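Local coordinates for protein pyruvate synthase subunit PorC (Thermotoga maritima MSB8, PDB 2RAA) that forms the gamma chain of pyruvate synthase, which oxidatively decarboxylates pyruvate to acetyl-CoA and carbon dioxide while reducing ferredoxin, at residues A28-A40 and G147-R159. Sequence-based numbering, arbitrary orientation.
With SO4 (sulfate ion), chain B.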
# COMPACT_ATOMS: atom_id res chain seq x y z
N ALA A 28 -4.05 -1.94 13.40
CA ALA A 28 -4.11 -0.63 14.03
C ALA A 28 -2.71 -0.16 14.50
O ALA A 28 -2.12 -0.78 15.39
CB ALA A 28 -5.05 -0.67 15.21
N GLY A 29 -2.22 0.92 13.89
CA GLY A 29 -0.92 1.51 14.21
C GLY A 29 0.09 1.48 13.07
O GLY A 29 1.07 2.25 13.07
N GLN A 30 -0.15 0.64 12.06
CA GLN A 30 0.80 0.46 10.98
C GLN A 30 0.60 1.43 9.80
O GLN A 30 1.39 1.47 8.84
CB GLN A 30 0.75 -1.00 10.53
CG GLN A 30 1.23 -1.95 11.59
CD GLN A 30 0.91 -3.40 11.28
OE1 GLN A 30 0.12 -3.69 10.39
NE2 GLN A 30 1.51 -4.31 12.03
N GLY A 31 -0.47 2.22 9.86
CA GLY A 31 -0.65 3.32 8.92
C GLY A 31 -1.38 3.06 7.61
O GLY A 31 -1.24 3.85 6.68
N ALA A 32 -2.17 1.98 7.55
CA ALA A 32 -2.96 1.67 6.36
C ALA A 32 -3.94 2.80 6.11
O ALA A 32 -4.08 3.22 4.96
CB ALA A 32 -3.68 0.31 6.49
N LYS A 33 -4.55 3.36 7.16
CA LYS A 33 -5.56 4.41 6.95
C LYS A 33 -4.90 5.67 6.38
O LYS A 33 -5.37 6.23 5.38
CB LYS A 33 -6.34 4.70 8.24
CG LYS A 33 -7.27 5.97 8.21
CD LYS A 33 -7.90 6.32 9.59
N SER A 34 -3.79 6.09 6.96
CA SER A 34 -3.10 7.28 6.46
C SER A 34 -2.58 7.11 5.04
O SER A 34 -2.65 8.04 4.24
CB SER A 34 -1.95 7.69 7.39
OG SER A 34 -1.19 6.56 7.75
N ALA A 35 -2.06 5.92 4.72
CA ALA A 35 -1.48 5.66 3.40
C ALA A 35 -2.58 5.70 2.34
O ALA A 35 -2.43 6.29 1.26
CB ALA A 35 -0.77 4.31 3.39
N SER A 36 -3.69 5.05 2.69
CA SER A 36 -4.91 5.08 1.94
C SER A 36 -5.37 6.53 1.72
O SER A 36 -5.63 6.94 0.58
CB SER A 36 -5.95 4.29 2.72
OG SER A 36 -7.18 4.37 2.08
N GLN A 37 -5.41 7.33 2.78
CA GLN A 37 -5.82 8.73 2.64
C GLN A 37 -4.94 9.45 1.67
O GLN A 37 -5.43 10.13 0.77
CB GLN A 37 -5.79 9.47 3.98
CG GLN A 37 -7.04 9.23 4.83
CD GLN A 37 -8.24 10.01 4.29
OE1 GLN A 37 -8.25 11.26 4.30
NE2 GLN A 37 -9.25 9.27 3.79
N MSE A 38 -3.64 9.28 1.83
CA MSE A 38 -2.63 9.99 1.05
C MSE A 38 -2.70 9.70 -0.43
O MSE A 38 -2.52 10.57 -1.29
CB MSE A 38 -1.25 9.60 1.59
CG MSE A 38 -0.18 10.63 1.35
SE MSE A 38 1.56 10.10 2.04
CE MSE A 38 1.14 8.95 3.59
N LEU A 39 -2.99 8.44 -0.73
CA LEU A 39 -3.10 8.02 -2.09
C LEU A 39 -4.32 8.75 -2.65
O LEU A 39 -4.23 9.44 -3.66
CB LEU A 39 -3.28 6.52 -2.14
CG LEU A 39 -3.61 5.98 -3.51
CD1 LEU A 39 -2.53 6.42 -4.50
CD2 LEU A 39 -3.72 4.47 -3.39
N ALA A 40 -5.44 8.64 -1.94
CA ALA A 40 -6.68 9.32 -2.32
C ALA A 40 -6.40 10.81 -2.51
O ALA A 40 -6.71 11.40 -3.56
CB ALA A 40 -7.80 9.08 -1.24
N GLY A 147 9.90 1.85 12.06
CA GLY A 147 9.50 0.66 11.33
C GLY A 147 8.09 0.65 10.82
O GLY A 147 7.55 -0.41 10.52
N ILE A 148 7.48 1.84 10.69
CA ILE A 148 6.15 1.98 10.08
C ILE A 148 6.27 1.88 8.55
O ILE A 148 6.90 2.74 7.92
CB ILE A 148 5.45 3.30 10.62
CG1 ILE A 148 4.00 3.41 10.15
CG2 ILE A 148 6.23 4.53 10.26
CD1 ILE A 148 3.17 4.30 11.09
N PRO A 149 5.69 0.83 7.93
CA PRO A 149 5.97 0.50 6.52
C PRO A 149 5.13 1.15 5.45
O PRO A 149 5.29 0.84 4.28
CB PRO A 149 5.64 -0.98 6.45
CG PRO A 149 4.50 -1.14 7.40
CD PRO A 149 4.72 -0.13 8.50
N ASN A 150 4.25 2.06 5.85
CA ASN A 150 3.23 2.56 4.99
C ASN A 150 3.74 3.39 3.82
O ASN A 150 3.22 3.20 2.74
CB ASN A 150 2.10 3.23 5.80
CG ASN A 150 2.55 4.45 6.59
OD1 ASN A 150 3.74 4.65 6.87
ND2 ASN A 150 1.58 5.29 6.97
N THR A 151 4.77 4.22 4.00
CA THR A 151 5.24 5.07 2.90
C THR A 151 5.98 4.29 1.83
O THR A 151 5.72 4.47 0.63
CB THR A 151 6.05 6.27 3.38
OG1 THR A 151 5.23 7.06 4.24
CG2 THR A 151 6.49 7.17 2.18
N PRO A 152 6.90 3.40 2.22
CA PRO A 152 7.45 2.56 1.16
C PRO A 152 6.40 1.68 0.48
O PRO A 152 6.51 1.39 -0.71
CB PRO A 152 8.49 1.71 1.90
CG PRO A 152 8.87 2.53 3.10
CD PRO A 152 7.55 3.14 3.52
N MSE A 153 5.39 1.23 1.21
CA MSE A 153 4.33 0.42 0.57
C MSE A 153 3.57 1.28 -0.45
O MSE A 153 3.21 0.81 -1.55
CB MSE A 153 3.40 -0.19 1.60
CG MSE A 153 4.04 -1.28 2.42
SE MSE A 153 4.61 -2.82 1.42
CE MSE A 153 2.86 -3.76 1.30
N LEU A 154 3.34 2.54 -0.12
CA LEU A 154 2.76 3.43 -1.12
C LEU A 154 3.61 3.53 -2.35
O LEU A 154 3.10 3.51 -3.46
CB LEU A 154 2.62 4.83 -0.55
CG LEU A 154 1.23 5.27 -0.20
CD1 LEU A 154 1.37 6.65 0.35
CD2 LEU A 154 0.44 5.26 -1.49
N GLY A 155 4.90 3.74 -2.18
CA GLY A 155 5.79 3.84 -3.33
C GLY A 155 5.80 2.57 -4.15
O GLY A 155 5.71 2.59 -5.38
N ALA A 156 5.92 1.44 -3.49
CA ALA A 156 5.74 0.13 -4.14
C ALA A 156 4.45 0.06 -4.92
O ALA A 156 4.43 -0.39 -6.05
CB ALA A 156 5.77 -0.98 -3.14
N LEU A 157 3.36 0.52 -4.32
CA LEU A 157 2.04 0.51 -4.97
C LEU A 157 2.00 1.29 -6.26
O LEU A 157 1.41 0.86 -7.27
CB LEU A 157 1.02 1.12 -4.03
CG LEU A 157 -0.46 1.01 -4.40
CD1 LEU A 157 -0.93 -0.44 -4.68
CD2 LEU A 157 -1.20 1.66 -3.29
N VAL A 158 2.55 2.50 -6.19
CA VAL A 158 2.59 3.38 -7.32
C VAL A 158 3.41 2.74 -8.41
O VAL A 158 3.03 2.74 -9.56
CB VAL A 158 3.17 4.73 -6.91
CG1 VAL A 158 3.67 5.51 -8.16
CG2 VAL A 158 2.12 5.48 -6.10
N ARG A 159 4.54 2.16 -8.02
CA ARG A 159 5.38 1.44 -8.96
C ARG A 159 4.64 0.28 -9.65
O ARG A 159 4.60 0.24 -10.89
CB ARG A 159 6.65 0.98 -8.28
CG ARG A 159 7.60 0.14 -9.10
CD ARG A 159 8.37 0.95 -10.13
NE ARG A 159 9.18 0.06 -10.94
CZ ARG A 159 10.41 -0.37 -10.64
NH1 ARG A 159 11.04 0.01 -9.54
NH2 ARG A 159 11.01 -1.20 -11.48
S SO4 B . -3.95 2.94 11.03
O1 SO4 B . -4.17 1.82 10.13
O2 SO4 B . -2.72 2.63 11.77
O3 SO4 B . -3.67 4.18 10.31
O4 SO4 B . -5.15 3.02 11.85
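The carboxamide of N150 carries one face over Q30 O, 3.9 Å from its CG, while its ND2 edge meets G31 O; A35 CB, across the amide plane, packs against N150 CB and not the amide itself. This is where a glycine-rich loop, leading from strand 19-27 into helix 32-45 of an alpha/beta fold built on a mixed sheet, meets the start of helix 150-161. With CG between the backbone N and carbonyl carbon (chi1 63°), ND2 turns to G31 O, which lies near the amide plane. ND2 donates to G31 O at 3.2 Å. The same oxygen accepts from S34 OG and A35 N, so three donors grip it. A leucine here has no amide, so G31 O would probably lose its donor from across the contact, and methyls would crowd the loop carbonyls. Glycine suits G31: a CB would hit N150 ND2 and, at this positive phi, Q30 O as well. I148, its CG1 anti to the backbone N, reaches the carbonyls of G29 and Q30; P149, at the N-cap position, brings ring CD to Q30 O. Further along, the helices cross at -42°. Branched L154 serves two partners, CD1 on the selenium of selenomethionine M38 and CD2 on L39 CB. L39 crosses L157 at about a right angle. On its other side, the loop holds a sulfate, probably from the crystallisation liquor, at the helix N-terminus: G29 N and G31 N both donate to sulfate O2, at 2.8 and 3.0 Å.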